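Local coordinates for protein 4-dehydrase (Streptomyces venezuelae, PDB 2PO3) that probably acts as a pyridoxal-phosphate-dependent sugar aminotransferase in the biosynthesis of desosamine, and here holds its TDP-sugar product as an external aldimine, at residues 54-58 / 69-73; 126-132 / 156-160; 311-316 / 355-359. All blocks are in the same frame, centred on the assembly; numbering follows the deposited sequence.

Interaction 1 (54-58 / 69-73)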
loop_
_atom_site.group_PDB
_atom_site.type_symbol
_atom_site.label_atom_id
_atom_site.label_comp_id
_atom_site.label_asym_id
_atom_site.label_seq_id
_atom_site.Cartn_x
_atom_site.Cartn_y
_atom_site.Cartn_z
ATOM N N VAL A 54 -4.504 14.960 0.000
ATOM C CA VAL A 54 -3.512 14.376 0.850
ATOM C C VAL A 54 -2.821 15.444 1.661
ATOM O O VAL A 54 -2.643 15.316 2.858
ATOM C CB VAL A 54 -2.502 13.613 0.006
ATOM C CG1 VAL A 54 -1.286 13.261 0.850
ATOM C CG2 VAL A 54 -3.154 12.350 -0.552
ATOM N N ARG A 55 -2.417 16.507 0.992
ATOM C CA ARG A 55 -1.726 17.578 1.687
ATOM C C ARG A 55 -2.559 18.141 2.794
ATOM O O ARG A 55 -2.045 18.410 3.860
ATOM C CB ARG A 55 -1.264 18.712 0.767
ATOM C CG ARG A 55 -0.139 18.254 -0.142
ATOM C CD ARG A 55 0.913 17.491 0.660
ATOM N NE ARG A 55 2.213 17.571 0.031
ATOM C CZ ARG A 55 2.908 16.516 -0.370
ATOM N NH1 ARG A 55 2.458 15.268 -0.192
ATOM N NH2 ARG A 55 4.088 16.738 -0.958
ATOM N N GLU A 56 -3.837 18.316 2.536
ATOM C CA GLU A 56 -4.721 18.839 3.572
ATOM C C GLU A 56 -4.779 17.905 4.780
ATOM O O GLU A 56 -4.638 18.278 5.955
ATOM C CB GLU A 56 -6.130 19.117 3.019
ATOM C CG GLU A 56 -6.980 19.989 3.966
ATOM C CD GLU A 56 -8.434 20.016 3.560
ATOM O OE1 GLU A 56 -8.791 19.953 2.392
ATOM O OE2 GLU A 56 -9.270 20.078 4.579
ATOM N N PHE A 57 -4.983 16.645 4.466
ATOM C CA PHE A 57 -5.049 15.595 5.480
ATOM C C PHE A 57 -3.757 15.586 6.304
ATOM O O PHE A 57 -3.763 15.652 7.522
ATOM C CB PHE A 57 -5.264 14.235 4.764
ATOM C CG PHE A 57 -5.432 13.017 5.653
ATOM C CD1 PHE A 57 -6.632 12.795 6.325
ATOM C CD2 PHE A 57 -4.414 12.073 5.803
ATOM C CE1 PHE A 57 -6.801 11.673 7.135
ATOM C CE2 PHE A 57 -4.560 10.941 6.606
ATOM C CZ PHE A 57 -5.761 10.758 7.286
ATOM N N GLU A 58 -2.625 15.532 5.620
ATOM C CA GLU A 58 -1.336 15.514 6.291
ATOM C C GLU A 58 -1.240 16.595 7.333
ATOM O O GLU A 58 -0.643 16.432 8.410
ATOM C CB GLU A 58 -0.165 15.619 5.283
ATOM C CG GLU A 58 0.033 14.328 4.478
ATOM C CD GLU A 58 1.042 14.548 3.410
ATOM O OE1 GLU A 58 1.260 15.642 2.958
ATOM O OE2 GLU A 58 1.661 13.471 3.026
ATOM N N HIS A 69 5.472 17.622 11.064
ATOM C CA HIS A 69 5.324 16.891 9.827
ATOM C C HIS A 69 4.576 15.570 9.864
ATOM O O HIS A 69 4.591 14.849 10.847
ATOM C CB HIS A 69 6.732 16.665 9.219
ATOM C CG HIS A 69 7.745 17.721 9.580
ATOM N ND1 HIS A 69 8.074 18.751 8.709
ATOM C CD2 HIS A 69 8.498 17.888 10.717
ATOM C CE1 HIS A 69 8.996 19.506 9.321
ATOM N NE2 HIS A 69 9.266 19.022 10.530
ATOM N N ALA A 70 3.954 15.263 8.714
ATOM C CA ALA A 70 3.210 14.039 8.448
ATOM C C ALA A 70 3.232 13.674 6.983
ATOM O O ALA A 70 3.018 14.515 6.119
ATOM C CB ALA A 70 1.752 14.144 8.827
ATOM N N VAL A 71 3.478 12.403 6.711
ATOM C CA VAL A 71 3.484 11.874 5.359
ATOM C C VAL A 71 2.356 10.835 5.355
ATOM O O VAL A 71 2.443 9.884 6.129
ATOM C CB VAL A 71 4.826 11.201 5.045
ATOM C CG1 VAL A 71 4.839 10.575 3.672
ATOM C CG2 VAL A 71 6.003 12.164 5.211
ATOM N N ALA A 72 1.309 11.031 4.533
ATOM C CA ALA A 72 0.148 10.165 4.382
ATOM C C ALA A 72 0.546 8.886 3.621
ATOM O O ALA A 72 1.302 8.949 2.651
ATOM C CB ALA A 72 -0.997 10.942 3.716
ATOM N N THR A 73 0.078 7.704 4.064
ATOM C CA THR A 73 0.472 6.471 3.400
ATOM C C THR A 73 -0.718 5.599 3.039
ATOM O O THR A 73 -1.847 5.844 3.463
ATOM C CB THR A 73 1.483 5.677 4.313
ATOM O OG1 THR A 73 0.886 5.288 5.532
ATOM C CG2 THR A 73 2.792 6.416 4.637
#
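Glu-58 meets Ala-72 and Ala-70 where helix 52-65 lies against strand 69-73, an outermost strand of the seven-stranded mixed sheet in the large domain of this fold-type I, PLP-dependent aminotransferase family. The buried contact illustrates how one carboxylate can tie a helix to a strand whose axis makes 131° with that of the helix segment. Starting at the root of that side chain, CB of Glu-58 lies 3.5 Å from Ala-70 O. With CG anti to the carbonyl carbon (chi1 -73°), the chain heads obliquely toward Ala-72 and runs on extended; CG meets the methyl CB of Ala-72 at 3.6 Å, and both CG and CD pass 3.4 Å from Ala-70 O. At the tip, OE2 accepts from Ala-72 N at 2.9 Å in a nearly straight bond (170°), using the anti lone pair, the one turned away from OE1. The same oxygen forms a salt bridge with Arg-222, whose guanidinium also donates to Ala-70 O, while OE1 pairs within the helix with Arg-55. Two cationic partners would favour the ionised carboxylate. A leucine in place of Glu-58 would probably leave the buried Ala-72 N without its acceptor and Arg-222 without a counter-charge on this side. Round the polar link the packing is apolar and close. Ala-70 turns its methyl to the helix backbone, CB lying 3.3 Å from Glu-58 O. The methyl of Ala-72 is shared by three helix residues: besides CG of Glu-58 it meets CG1 of Val-54 at 3.7 Å, and CD2 at the edge of the Phe-57 ring, near the ring plane, at 4.2 Å.

Interaction 2 (126-132 / 156-160)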
loop_
_atom_site.group_PDB
_atom_site.type_symbol
_atom_site.label_atom_id
_atom_site.label_comp_id
_atom_site.label_asym_id
_atom_site.label_seq_id
_atom_site.Cartn_x
_atom_site.Cartn_y
_atom_site.Cartn_z
ATOM N N LEU A 126 4.688 -1.528 26.917
ATOM C CA LEU A 126 6.072 -1.968 27.034
ATOM C C LEU A 126 6.756 -1.416 28.290
ATOM O O LEU A 126 6.802 -0.200 28.503
ATOM C CB LEU A 126 6.853 -1.477 25.800
ATOM C CG LEU A 126 8.287 -1.981 25.722
ATOM C CD1 LEU A 126 8.312 -3.495 25.523
ATOM C CD2 LEU A 126 8.939 -1.306 24.526
ATOM N N ASP A 127 7.292 -2.318 29.113
ATOM C CA ASP A 127 7.974 -1.963 30.365
ATOM C C ASP A 127 9.420 -1.498 30.141
ATOM O O ASP A 127 10.292 -2.284 29.771
ATOM C CB ASP A 127 7.929 -3.170 31.343
ATOM C CG ASP A 127 8.403 -2.873 32.744
ATOM O OD1 ASP A 127 8.796 -1.781 33.106
ATOM O OD2 ASP A 127 8.315 -3.901 33.549
ATOM N N PRO A 128 9.700 -0.206 30.348
ATOM C CA PRO A 128 11.040 0.311 30.144
ATOM C C PRO A 128 12.067 -0.441 30.971
ATOM O O PRO A 128 13.206 -0.593 30.561
ATOM C CB PRO A 128 11.033 1.760 30.613
ATOM C CG PRO A 128 9.638 2.066 31.151
ATOM C CD PRO A 128 8.823 0.793 31.018
ATOM N N ASP A 129 11.646 -0.925 32.130
ATOM C CA ASP A 129 12.575 -1.650 32.965
ATOM C C ASP A 129 12.876 -3.020 32.444
ATOM O O ASP A 129 13.657 -3.735 33.038
ATOM C CB ASP A 129 12.203 -1.698 34.458
ATOM C CG ASP A 129 12.095 -0.311 35.016
ATOM O OD1 ASP A 129 12.645 0.645 34.489
ATOM O OD2 ASP A 129 11.267 -0.219 36.039
ATOM N N GLN A 130 12.258 -3.403 31.354
ATOM C CA GLN A 130 12.544 -4.732 30.841
ATOM C C GLN A 130 13.305 -4.586 29.574
ATOM O O GLN A 130 13.732 -5.539 28.941
ATOM C CB GLN A 130 11.237 -5.443 30.435
ATOM C CG GLN A 130 10.274 -5.619 31.622
ATOM C CD GLN A 130 10.901 -6.603 32.583
ATOM O OE1 GLN A 130 11.234 -7.734 32.181
ATOM N NE2 GLN A 130 11.135 -6.141 33.814
ATOM N N VAL A 131 13.442 -3.349 29.196
ATOM C CA VAL A 131 14.101 -3.124 27.950
ATOM C C VAL A 131 15.585 -3.405 27.971
ATOM O O VAL A 131 16.087 -4.247 27.221
ATOM C CB VAL A 131 13.738 -1.745 27.403
ATOM C CG1 VAL A 131 14.620 -1.428 26.220
ATOM C CG2 VAL A 131 12.290 -1.677 26.926
ATOM N N ALA A 132 16.292 -2.681 28.824
ATOM C CA ALA A 132 17.733 -2.850 28.899
ATOM C C ALA A 132 18.195 -4.289 28.802
ATOM O O ALA A 132 19.128 -4.619 28.093
ATOM C CB ALA A 132 18.297 -2.203 30.138
ATOM N N GLN A 156 10.503 7.381 30.408
ATOM C CA GLN A 156 11.313 6.302 30.927
ATOM C C GLN A 156 11.934 5.474 29.807
ATOM O O GLN A 156 13.113 5.068 29.846
ATOM C CB GLN A 156 10.473 5.415 31.828
ATOM C CG GLN A 156 9.898 6.172 33.039
ATOM C CD GLN A 156 8.861 5.331 33.770
ATOM O OE1 GLN A 156 7.691 5.743 33.884
ATOM N NE2 GLN A 156 9.272 4.144 34.240
ATOM N N LEU A 157 11.117 5.241 28.772
ATOM C CA LEU A 157 11.578 4.469 27.629
ATOM C C LEU A 157 12.692 5.194 26.929
ATOM O O LEU A 157 13.697 4.632 26.515
ATOM C CB LEU A 157 10.412 4.269 26.657
ATOM C CG LEU A 157 9.563 3.076 27.057
ATOM C CD1 LEU A 157 8.310 2.997 26.203
ATOM C CD2 LEU A 157 10.401 1.805 26.939
ATOM N N ARG A 158 12.485 6.486 26.794
ATOM C CA ARG A 158 13.458 7.336 26.177
ATOM C C ARG A 158 14.753 7.216 26.997
ATOM O O ARG A 158 15.866 7.045 26.486
ATOM C CB ARG A 158 12.864 8.736 26.300
ATOM C CG ARG A 158 13.814 9.866 25.937
ATOM C CD ARG A 158 13.978 9.951 24.451
ATOM N NE ARG A 158 13.054 10.870 23.797
ATOM C CZ ARG A 158 13.145 10.981 22.472
ATOM N NH1 ARG A 158 14.054 10.258 21.797
ATOM N NH2 ARG A 158 12.317 11.808 21.823
ATOM N N LYS A 159 14.607 7.282 28.320
ATOM C CA LYS A 159 15.779 7.166 29.172
ATOM C C LYS A 159 16.590 5.910 28.896
ATOM O O LYS A 159 17.804 5.908 28.795
ATOM C CB LYS A 159 15.508 7.372 30.662
ATOM C CG LYS A 159 16.798 7.283 31.460
ATOM C CD LYS A 159 16.606 7.272 32.970
ATOM C CE LYS A 159 16.319 5.884 33.518
ATOM N NZ LYS A 159 16.180 5.846 34.991
ATOM N N VAL A 160 15.930 4.786 28.765
ATOM C CA VAL A 160 16.697 3.586 28.489
ATOM C C VAL A 160 17.329 3.659 27.109
ATOM O O VAL A 160 18.501 3.347 26.907
ATOM C CB VAL A 160 15.808 2.343 28.596
ATOM C CG1 VAL A 160 16.610 1.080 28.268
ATOM C CG2 VAL A 160 15.157 2.234 29.975
#
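Pro-128 and Leu-157 lie at the heart of a helix-to-helix contact on the large domain of the aminotransferase fold, where the short, weakly bonded turn at about 128-131 rests against helix 154-163. It is an example of largely apolar packing: no hydrogen bond crosses between the segments. Among the apolar contacts, the busiest atom is CD2 of Leu-157. Holding CG anti to the carbonyl carbon (chi1 -84°), Leu-157 reaches across so that CD2 sits 3.7 Å from CB of Pro-128, 4.0 Å from CG2 of Val-131 and 4.2 Å from CD2 of Leu-126. Val-131 meets the leucine at about a right angle, whereas Leu-126 comes at a slant. The same leucine also packs on Leu-168 and Phe-170 of strand 167-171, and so joins the turn to the sheet beneath. One helical turn further on, Val-160 spreads its two methyls: CG1 lies 3.8 Å from CG1 of Val-131 and also touches the methyl of Ala-132, while CG2 faces the backbone of Pro-128. At the exposed margin CB of Gln-156 abuts the CG corner of the Pro-128 ring at 3.5 Å. Hydrogen bonds within the first segment shape the turn. Asp-127 is its N-cap, and Gln-130 N donates to the backbone O of Asp-127. In the capping bond Asp-129 N reaches OD1 of Asp-127 at 3.1 Å, approaching from above the carboxylate plane, 59° out of it.

Interaction 3 (311-316 / 355-359)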
loop_
_atom_site.group_PDB
_atom_site.type_symbol
_atom_site.label_atom_id
_atom_site.label_comp_id
_atom_site.label_asym_id
_atom_site.label_seq_id
_atom_site.Cartn_x
_atom_site.Cartn_y
_atom_site.Cartn_z
ATOM N N HIS A 311 -13.724 -19.339 30.418
ATOM C CA HIS A 311 -12.623 -18.713 29.684
ATOM C C HIS A 311 -13.137 -17.692 28.678
ATOM O O HIS A 311 -14.197 -17.920 28.096
ATOM C CB HIS A 311 -11.851 -19.748 28.822
ATOM C CG HIS A 311 -10.499 -19.261 28.328
ATOM N ND1 HIS A 311 -10.352 -18.405 27.216
ATOM C CD2 HIS A 311 -9.235 -19.508 28.811
ATOM C CE1 HIS A 311 -9.046 -18.158 27.058
ATOM N NE2 HIS A 311 -8.352 -18.806 28.000
ATOM N N ARG A 312 -12.355 -16.602 28.469
ATOM C CA ARG A 312 -12.628 -15.519 27.505
ATOM C C ARG A 312 -13.058 -16.051 26.123
ATOM O O ARG A 312 -13.989 -15.579 25.460
ATOM C CB ARG A 312 -11.327 -14.724 27.354
ATOM C CG ARG A 312 -11.422 -13.447 26.515
ATOM C CD ARG A 312 -11.226 -13.724 25.024
ATOM N NE ARG A 312 -10.092 -14.607 24.689
ATOM C CZ ARG A 312 -8.801 -14.265 24.751
ATOM N NH1 ARG A 312 -8.421 -13.058 25.151
ATOM N NH2 ARG A 312 -7.855 -15.152 24.407
ATOM N N ASP A 313 -12.359 -17.087 25.677
ATOM C CA ASP A 313 -12.636 -17.676 24.383
ATOM C C ASP A 313 -14.051 -18.169 24.224
ATOM O O ASP A 313 -14.686 -17.982 23.182
ATOM C CB ASP A 313 -11.662 -18.819 24.070
ATOM C CG ASP A 313 -10.252 -18.359 23.833
ATOM O OD1 ASP A 313 -9.950 -17.181 23.730
ATOM O OD2 ASP A 313 -9.406 -19.364 23.733
ATOM N N LEU A 314 -14.528 -18.821 25.275
ATOM C CA LEU A 314 -15.861 -19.371 25.286
ATOM C C LEU A 314 -16.885 -18.255 25.348
ATOM O O LEU A 314 -17.955 -18.310 24.711
ATOM C CB LEU A 314 -16.053 -20.391 26.414
ATOM C CG LEU A 314 -17.335 -21.224 26.230
ATOM C CD1 LEU A 314 -17.465 -21.793 24.812
ATOM C CD2 LEU A 314 -17.328 -22.376 27.231
ATOM N N VAL A 315 -16.514 -17.229 26.118
ATOM C CA VAL A 315 -17.387 -16.091 26.207
ATOM C C VAL A 315 -17.589 -15.562 24.767
ATOM O O VAL A 315 -18.718 -15.301 24.284
ATOM C CB VAL A 315 -16.779 -15.007 27.080
ATOM C CG1 VAL A 315 -17.596 -13.759 26.780
ATOM C CG2 VAL A 315 -16.888 -15.370 28.577
ATOM N N MET A 316 -16.464 -15.453 24.052
ATOM C CA MET A 316 -16.455 -14.985 22.666
ATOM C C MET A 316 -17.423 -15.762 21.777
ATOM O O MET A 316 -18.269 -15.236 21.027
ATOM C CB MET A 316 -15.038 -15.109 22.108
ATOM C CG MET A 316 -14.193 -13.866 22.284
ATOM S SD MET A 316 -12.972 -13.668 20.938
ATOM C CE MET A 316 -13.460 -15.006 19.854
ATOM N N ALA A 355 -3.080 -11.332 27.572
ATOM C CA ALA A 355 -3.568 -11.822 26.295
ATOM C C ALA A 355 -4.652 -12.808 26.442
ATOM O O ALA A 355 -5.512 -12.921 25.569
ATOM C CB ALA A 355 -2.513 -12.466 25.450
ATOM N N ALA A 356 -4.624 -13.535 27.534
ATOM C CA ALA A 356 -5.677 -14.530 27.723
ATOM C C ALA A 356 -6.960 -14.003 28.307
ATOM O O ALA A 356 -7.962 -14.723 28.282
ATOM C CB ALA A 356 -5.250 -15.653 28.649
ATOM N N ARG A 357 -6.935 -12.787 28.864
ATOM C CA ARG A 357 -8.158 -12.234 29.482
ATOM C C ARG A 357 -8.998 -11.237 28.673
ATOM O O ARG A 357 -10.206 -11.097 28.898
ATOM C CB ARG A 357 -7.785 -11.570 30.803
ATOM C CG ARG A 357 -6.812 -12.449 31.573
ATOM C CD ARG A 357 -5.973 -11.688 32.573
ATOM N NE ARG A 357 -6.732 -10.680 33.300
ATOM C CZ ARG A 357 -7.426 -10.921 34.422
ATOM N NH1 ARG A 357 -7.467 -12.124 34.978
ATOM N NH2 ARG A 357 -8.090 -9.936 35.039
ATOM N N VAL A 358 -8.338 -10.533 27.744
ATOM C CA VAL A 358 -8.928 -9.487 26.909
ATOM C C VAL A 358 -9.995 -9.821 25.885
ATOM O O VAL A 358 -9.891 -10.787 25.118
ATOM C CB VAL A 358 -7.865 -8.517 26.379
ATOM C CG1 VAL A 358 -7.034 -8.003 27.560
ATOM C CG2 VAL A 358 -6.944 -9.155 25.325
ATOM N N LEU A 359 -11.027 -8.967 25.876
ATOM C CA LEU A 359 -12.126 -9.120 24.935
ATOM C C LEU A 359 -12.579 -7.743 24.501
ATOM O O LEU A 359 -12.885 -6.886 25.350
ATOM C CB LEU A 359 -13.328 -9.897 25.521
ATOM C CG LEU A 359 -14.321 -10.160 24.403
ATOM C CD1 LEU A 359 -13.722 -11.080 23.366
ATOM C CD2 LEU A 359 -15.556 -10.830 24.939
HETATM O O HOH W 1 -9.770 -16.164 30.236
#
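Arg-312 leaves its helix with CG anti to the backbone N (chi1 -173°), then bends at chi2 (-86°) and chi3 (-46°), curling its guanidinium against the backbone that leads from Ala-355 into strand 358-361. There NH1 donates twice: to Val-358 O at 2.7 Å, on a lone pair in the carbonyl plane, and to Ala-355 O at 2.9 Å. A weak bond from NH2 adds to the second link. Ala-356 O stands over one face of the guanidinium, 3.5 Å above its plane and offset toward the rim. On the other polar edge, Asp-313 takes NE (2.8 Å) and NH2 (3.0 Å) on the single atom OD1; this side-on grip fixes the group's rotation and would probably help balance its buried charge. The arrangement joins the first turn of helix 312-321 to an outer strand of the three-stranded antiparallel sheet, apart from the large sheet of this aminotransferase. His-311 is the helix N-cap, its ND1 accepting from Asp-313 N at 2.9 Å in the ring plane. Water 1, over the centre of that imidazole face, accepts from Arg-312 N and donates to Ala-356 O, linking helix start and turn. Beyond the arginine, Leu-359 adds an apolar contact, its CD2 4.0 Å from CG1 of Val-315, which also packs on Leu-379 of helix 369-394.

In the fold
The three contacts share no helix or strand, and none touches another. Interactions 1 and 2 both belong to the large mixed sheet and its helices, the former using an outermost strand directly, the latter reaching the sheet through a helix over strand 167-171. Interaction 3 belongs to the small antiparallel sheet, on the opposite side of the chain's centre from interaction 1, about 38 Å away between centres. Interaction 1 is wholly buried and mixes a charged anchor with methyl packing; interaction 2 is mostly buried and apolar, with an exposed margin; the partly buried interaction 3 is chiefly polar. In 1 a carboxylate accepts from strand backbone; in 3 a guanidinium donates to carbonyls at and just before a strand's start.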